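Local coordinates for protein putative ATP-dependent endonuclease of the OLD family (PDB 6P74) that degrades linear and supercoiled double-stranded DNA as a 5'-to-3' exonuclease, nicks circular DNA and has a DNA-stimulated ATPase activity, at residues Phe90-Lys95 with Phe101-Glu106; Ile41-Gly46 with Leu52-Ile57. All blocks are in the same frame, centred on the assembly; numbering follows the deposited sequence.

Contact 1 of 2, residues Phe90-Lys95 with Phe101-Glu106; sequences FRLTCK and FHVDLE. With SO4 (sulfate ion), chain K.
Arg91 and Glu106 face each other as a hydrogen-bonded antiparallel pair and are joined by a salt bridge. Arg91 CB lies 4.1 Å from Glu106 O, the acceptor of the bond from Arg91 N (2.9 Å). With CG anti to the backbone N (chi1 -176°) and a bend at chi3, the chain runs alongside Glu106. Arg91 CD passes 3.8 Å from Glu106 OE2, Arg91 NE makes a weak, long ion pair with Glu71, and Arg91 NH1 closes on Glu106 OE2 at 2.9 Å. The oxygen lies in the guanidinium plane, but NH1 comes from above the carboxylate, 47° out of its plane, the two planes being 59° apart; NH1 to OE2 is the one bond between the groups. Thr93 N to Asp104 O and the two bonds between Lys95 and His102 continue the pairing.

The opposite face of the hairpin is apolar. Leu105 CD1 sits 4.1 Å from Phe90 CB and 4.2 Å from Leu92 CB, and Val103 CG1 touches Cys94 SG at 3.7 Å. On the outer edge of strand 101-106, Leu105 N donates to sulfate O1 (2.9 Å), an ion also held by Trp49 and probably from the crystallisation liquor.

Strand 70-76 pairs with the other edge of 90-95 through Ile70, Ile72 and Val74, while Phe90, Leu92 and Leu105 pack on Val44 of helix 34-45, and Phe90 also meets Met129 of helix 127-132.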
loop_
_atom_site.group_PDB
_atom_site.type_symbol
_atom_site.label_atom_id
_atom_site.label_comp_id
_atom_site.label_asym_id
_atom_site.label_seq_id
_atom_site.Cartn_x
_atom_site.Cartn_y
_atom_site.Cartn_z
ATOM N N PHE A 90 0.328 -4.008 24.284
ATOM C CA PHE A 90 0.589 -2.662 23.807
ATOM C C PHE A 90 -0.670 -2.133 23.141
ATOM O O PHE A 90 -1.386 -2.891 22.480
ATOM C CB PHE A 90 1.733 -2.648 22.805
ATOM C CG PHE A 90 2.999 -3.235 23.319
ATOM C CD1 PHE A 90 3.364 -3.078 24.653
ATOM C CD2 PHE A 90 3.854 -3.906 22.466
ATOM C CE1 PHE A 90 4.552 -3.601 25.131
ATOM C CE2 PHE A 90 5.056 -4.434 22.933
ATOM C CZ PHE A 90 5.401 -4.290 24.261
ATOM N N ARG A 91 -0.947 -0.837 23.316
ATOM C CA ARG A 91 -2.095 -0.194 22.681
ATOM C C ARG A 91 -1.614 1.002 21.875
ATOM O O ARG A 91 -1.085 1.962 22.445
ATOM C CB ARG A 91 -3.155 0.257 23.687
ATOM C CG ARG A 91 -4.371 0.821 22.977
ATOM C CD ARG A 91 -5.193 1.747 23.830
ATOM N NE ARG A 91 -5.859 1.041 24.915
ATOM C CZ ARG A 91 -5.775 1.396 26.193
ATOM N NH1 ARG A 91 -5.058 2.460 26.543
ATOM N NH2 ARG A 91 -6.420 0.697 27.122
ATOM N N LEU A 92 -1.808 0.943 20.555
ATOM C CA LEU A 92 -1.395 2.005 19.650
ATOM C C LEU A 92 -2.625 2.823 19.292
ATOM O O LEU A 92 -3.610 2.279 18.778
ATOM C CB LEU A 92 -0.727 1.443 18.393
ATOM C CG LEU A 92 -0.212 2.469 17.371
ATOM C CD1 LEU A 92 0.868 3.324 17.973
ATOM C CD2 LEU A 92 0.311 1.783 16.110
ATOM N N THR A 93 -2.581 4.117 19.587
ATOM C CA THR A 93 -3.691 5.010 19.304
ATOM C C THR A 93 -3.228 6.076 18.327
ATOM O O THR A 93 -2.107 6.582 18.432
ATOM C CB THR A 93 -4.234 5.673 20.582
ATOM O OG1 THR A 93 -4.551 4.674 21.560
ATOM C CG2 THR A 93 -5.487 6.467 20.266
ATOM N N CYS A 94 -4.085 6.411 17.368
ATOM C CA CYS A 94 -3.858 7.557 16.496
ATOM C C CYS A 94 -5.154 8.346 16.410
ATOM O O CYS A 94 -6.146 7.854 15.861
ATOM C CB CYS A 94 -3.391 7.130 15.109
ATOM S SG CYS A 94 -3.102 8.533 14.005
ATOM N N LYS A 95 -5.141 9.565 16.941
ATOM C CA LYS A 95 -6.332 10.399 16.992
ATOM C C LYS A 95 -5.907 11.848 16.838
ATOM O O LYS A 95 -4.743 12.153 16.564
ATOM C CB LYS A 95 -7.101 10.179 18.302
ATOM C CG LYS A 95 -6.325 10.593 19.539
ATOM C CD LYS A 95 -7.055 10.210 20.808
ATOM C CE LYS A 95 -6.142 10.338 22.011
ATOM N NZ LYS A 95 -6.848 10.000 23.278
ATOM N N PHE A 101 -2.801 15.590 14.705
ATOM C CA PHE A 101 -2.952 14.213 15.135
ATOM C C PHE A 101 -1.670 13.757 15.817
ATOM O O PHE A 101 -0.612 14.381 15.687
ATOM C CB PHE A 101 -3.281 13.315 13.937
ATOM C CG PHE A 101 -4.491 13.769 13.160
ATOM C CD1 PHE A 101 -4.421 14.872 12.319
ATOM C CD2 PHE A 101 -5.701 13.106 13.284
ATOM C CE1 PHE A 101 -5.530 15.299 11.616
ATOM C CE2 PHE A 101 -6.812 13.530 12.580
ATOM C CZ PHE A 101 -6.725 14.629 11.746
ATOM N N HIS A 102 -1.775 12.660 16.560
ATOM C CA HIS A 102 -0.642 12.135 17.308
ATOM C C HIS A 102 -0.924 10.677 17.603
ATOM O O HIS A 102 -2.073 10.227 17.559
ATOM C CB HIS A 102 -0.409 12.907 18.613
ATOM C CG HIS A 102 -1.589 12.895 19.534
ATOM N ND1 HIS A 102 -2.608 13.823 19.453
ATOM C CD2 HIS A 102 -1.920 12.059 20.547
ATOM C CE1 HIS A 102 -3.513 13.559 20.379
ATOM N NE2 HIS A 102 -3.120 12.494 21.056
ATOM N N VAL A 103 0.129 9.941 17.908
ATOM C CA VAL A 103 -0.023 8.531 18.216
ATOM C C VAL A 103 0.656 8.253 19.544
ATOM O O VAL A 103 1.686 8.857 19.866
ATOM C CB VAL A 103 0.533 7.628 17.091
ATOM C CG1 VAL A 103 0.182 8.204 15.726
ATOM C CG2 VAL A 103 2.021 7.449 17.228
ATOM N N ASP A 104 0.053 7.367 20.328
ATOM C CA ASP A 104 0.612 6.892 21.582
ATOM C C ASP A 104 0.773 5.381 21.505
ATOM O O ASP A 104 -0.073 4.685 20.935
ATOM C CB ASP A 104 -0.287 7.265 22.767
ATOM C CG ASP A 104 -0.680 8.729 22.762
ATOM O OD1 ASP A 104 0.223 9.595 22.812
ATOM O OD2 ASP A 104 -1.900 9.014 22.709
ATOM N N LEU A 105 1.867 4.878 22.060
ATOM C CA LEU A 105 2.086 3.445 22.221
ATOM C C LEU A 105 2.042 3.173 23.717
ATOM O O LEU A 105 2.984 3.497 24.437
ATOM C CB LEU A 105 3.412 3.017 21.601
ATOM C CG LEU A 105 3.700 1.514 21.570
ATOM C CD1 LEU A 105 2.629 0.762 20.798
ATOM C CD2 LEU A 105 5.089 1.248 20.993
ATOM N N GLU A 106 0.949 2.608 24.195
ATOM C CA GLU A 106 0.936 2.537 25.640
ATOM C C GLU A 106 1.109 1.105 26.122
ATOM O O GLU A 106 0.539 0.173 25.532
ATOM C CB GLU A 106 -0.365 3.086 26.226
ATOM C CG GLU A 106 -0.712 4.489 25.826
ATOM C CD GLU A 106 -2.137 4.827 26.210
ATOM O OE1 GLU A 106 -2.322 5.538 27.225
ATOM O OE2 GLU A 106 -3.068 4.348 25.512
HETATM S S SO4 K . 5.281 7.085 20.702
HETATM O O1 SO4 K . 4.042 6.690 21.369
HETATM O O2 SO4 K . 6.381 6.214 21.104
HETATM O O3 SO4 K . 5.123 7.005 19.249
HETATM O O4 SO4 K . 5.593 8.460 21.079
#

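Contact 2 of 2, residues Ile41-Gly46 with Leu52-Ile57; sequences IDLVLG and LRSFRI
Ser54 OG accepts a hydrogen bond from the backbone N of Ser51, so the hydroxyl is turned back along its own chain while the Ser54 CB presents carbon to Leu43. Ser54 CB lies 3.7 Å from Leu43 CD2, and Ser54 O is 3.9 Å from the same Leu43 CD2. The serine torsion accounts for the split: OG stands beside the backbone N, anti to the carbonyl carbon (chi1 -58°). The turn that carries Ser54 is a short 3-10 segment, with a weak bond from Phe55 N to Leu52 O at 3.4 Å.

Leu43 works as a two-pronged contact. Leu43 CD1 reaches the far end of the Phe55 ring, 3.9 Å from Phe55 CE2 and 4.1 Å from Phe55 CZ, and the two side chains pass at a slant. The leucine chi1 of -98°, nearly 40° from staggered, is the torsion at which CD2 meets Ser54 and CD1 meets Phe55. Leu43 stands on the last turn of helix 34-45, where Leu45 N bonds to Ile41 O at 3.0 Å and Gly46 N to Asp42 O at 2.7 Å; Gly46 is the first residue to leave helical geometry.

Helix 34-45 is the helix that follows the P-loop of this ABC-type ATPase. Thr35, inferred to bind ATP, lies at its start, about 11 Å from Leu43, side chain to side chain. The contact therefore joins the far end of the P-loop helix to the loop leading to strand 70-76. Leu43 also meets Phe10 of strand 2-10 and Ile72 of strand 70-76, and Phe55 packs against Ile70, Leu92, Cys94 and Val103 of the antiparallel sheet. On the same loop, Arg53 packs on Tyr281 of the second subunit, and Arg56 on Thr35 of that subunit.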
loop_
_atom_site.group_PDB
_atom_site.type_symbol
_atom_site.label_atom_id
_atom_site.label_comp_id
_atom_site.label_asym_id
_atom_site.label_seq_id
_atom_site.Cartn_x
_atom_site.Cartn_y
_atom_site.Cartn_z
ATOM N N ILE A 41 -1.195 -5.655 13.007
ATOM C CA ILE A 41 -0.166 -6.236 13.862
ATOM C C ILE A 41 1.187 -5.634 13.522
ATOM O O ILE A 41 1.962 -5.252 14.411
ATOM C CB ILE A 41 -0.154 -7.772 13.732
ATOM C CG1 ILE A 41 -1.451 -8.374 14.285
ATOM C CG2 ILE A 41 1.076 -8.363 14.430
ATOM C CD1 ILE A 41 -1.724 -9.842 13.836
ATOM N N ASP A 42 1.479 -5.505 12.224
ATOM C CA ASP A 42 2.787 -5.013 11.820
ATOM C C ASP A 42 3.025 -3.564 12.241
ATOM O O ASP A 42 4.174 -3.175 12.465
ATOM C CB ASP A 42 2.947 -5.137 10.318
ATOM C CG ASP A 42 4.368 -4.930 9.890
ATOM O OD1 ASP A 42 5.206 -5.768 10.288
ATOM O OD2 ASP A 42 4.654 -3.937 9.180
ATOM N N LEU A 43 1.965 -2.751 12.302
ATOM C CA LEU A 43 2.085 -1.365 12.746
ATOM C C LEU A 43 2.649 -1.291 14.152
ATOM O O LEU A 43 3.483 -0.430 14.455
ATOM C CB LEU A 43 0.715 -0.691 12.717
ATOM C CG LEU A 43 0.408 0.156 11.501
ATOM C CD1 LEU A 43 -0.973 0.770 11.613
ATOM C CD2 LEU A 43 1.467 1.208 11.446
ATOM N N VAL A 44 2.176 -2.172 15.032
ATOM C CA VAL A 44 2.578 -2.134 16.429
ATOM C C VAL A 44 3.913 -2.835 16.641
ATOM O O VAL A 44 4.744 -2.385 17.441
ATOM C CB VAL A 44 1.471 -2.758 17.288
ATOM C CG1 VAL A 44 1.789 -2.586 18.772
ATOM C CG2 VAL A 44 0.149 -2.130 16.927
ATOM N N LEU A 45 4.143 -3.941 15.926
ATOM C CA LEU A 45 5.231 -4.862 16.239
ATOM C C LEU A 45 6.190 -5.116 15.091
ATOM O O LEU A 45 7.089 -5.952 15.241
ATOM C CB LEU A 45 4.664 -6.201 16.729
ATOM C CG LEU A 45 3.818 -6.087 18.001
ATOM C CD1 LEU A 45 3.208 -7.430 18.332
ATOM C CD2 LEU A 45 4.656 -5.520 19.182
ATOM N N GLY A 46 6.019 -4.446 13.954
ATOM C CA GLY A 46 6.960 -4.540 12.860
ATOM C C GLY A 46 8.237 -3.803 13.210
ATOM O O GLY A 46 8.419 -3.307 14.322
ATOM N N LEU A 52 3.645 9.004 14.193
ATOM C CA LEU A 52 2.732 9.662 13.271
ATOM C C LEU A 52 3.106 9.367 11.819
ATOM O O LEU A 52 2.232 9.352 10.944
ATOM C CB LEU A 52 2.721 11.167 13.555
ATOM C CG LEU A 52 1.580 11.992 12.956
ATOM C CD1 LEU A 52 0.212 11.414 13.328
ATOM C CD2 LEU A 52 1.700 13.460 13.396
ATOM N N ARG A 53 4.397 9.123 11.546
ATOM C CA ARG A 53 4.867 8.723 10.221
ATOM C C ARG A 53 4.412 7.327 9.825
ATOM O O ARG A 53 4.661 6.916 8.684
ATOM C CB ARG A 53 6.395 8.760 10.150
ATOM C CG ARG A 53 7.023 10.138 10.074
ATOM C CD ARG A 53 8.547 10.039 10.152
ATOM N NE ARG A 53 8.967 9.080 11.175
ATOM C CZ ARG A 53 9.992 9.266 12.004
ATOM N NH1 ARG A 53 10.706 10.383 11.942
ATOM N NH2 ARG A 53 10.293 8.337 12.903
ATOM N N SER A 54 3.784 6.579 10.731
ATOM C CA SER A 54 3.337 5.235 10.399
ATOM C C SER A 54 1.967 5.220 9.735
ATOM O O SER A 54 1.633 4.243 9.054
ATOM C CB SER A 54 3.299 4.367 11.660
ATOM O OG SER A 54 4.566 4.308 12.288
ATOM N N PHE A 55 1.170 6.267 9.921
ATOM C CA PHE A 55 -0.203 6.301 9.449
ATOM C C PHE A 55 -0.337 7.186 8.217
ATOM O O PHE A 55 0.435 8.126 8.016
ATOM C CB PHE A 55 -1.143 6.814 10.546
ATOM C CG PHE A 55 -1.313 5.864 11.697
ATOM C CD1 PHE A 55 -0.417 5.868 12.759
ATOM C CD2 PHE A 55 -2.378 4.977 11.728
ATOM C CE1 PHE A 55 -0.582 4.993 13.833
ATOM C CE2 PHE A 55 -2.550 4.102 12.789
ATOM C CZ PHE A 55 -1.652 4.107 13.844
ATOM N N ARG A 56 -1.329 6.867 7.393
ATOM C CA ARG A 56 -1.820 7.770 6.362
ATOM C C ARG A 56 -3.080 8.455 6.895
ATOM O O ARG A 56 -4.030 7.781 7.317
ATOM C CB ARG A 56 -2.095 7.009 5.058
ATOM C CG ARG A 56 -0.914 6.166 4.560
ATOM C CD ARG A 56 -1.166 5.551 3.179
ATOM N NE ARG A 56 -0.333 6.171 2.142
ATOM C CZ ARG A 56 -0.259 5.757 0.874
ATOM N NH1 ARG A 56 -0.969 4.708 0.466
ATOM N NH2 ARG A 56 0.532 6.392 0.010
ATOM N N ILE A 57 -3.073 9.782 6.912
ATOM C CA ILE A 57 -4.197 10.586 7.388
ATOM C C ILE A 57 -4.762 11.342 6.192
ATOM O O ILE A 57 -4.069 12.202 5.632
ATOM C CB ILE A 57 -3.784 11.562 8.500
ATOM C CG1 ILE A 57 -3.296 10.807 9.732
ATOM C CG2 ILE A 57 -4.940 12.471 8.873
ATOM C CD1 ILE A 57 -1.900 10.267 9.591
#

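Both contacts belong to the N-terminal part of the ATPase domain and their centres are 10 Å apart. Contact 1 joins strands 85-97 and 100-109, burying 656 Å² in a backbone-bonded hairpin with polar and charged side chains on one face and apolar ones on the other. Contact 2 joins helix 34-45 to the loop before strand 70-76, buries 126 Å², has no polar bond between its segments and depends on one leucine. Helix and loop lie against the hairpin's apolar face: Cys94 CB is 3.7 Å from Phe55 CZ, and Phe90 CD2 is 3.7 Å from Leu45 CD2. Phe55 is buried, Leu43 and Ser54 partly exposed; in contact 1, Lys95 and His102 are exposed.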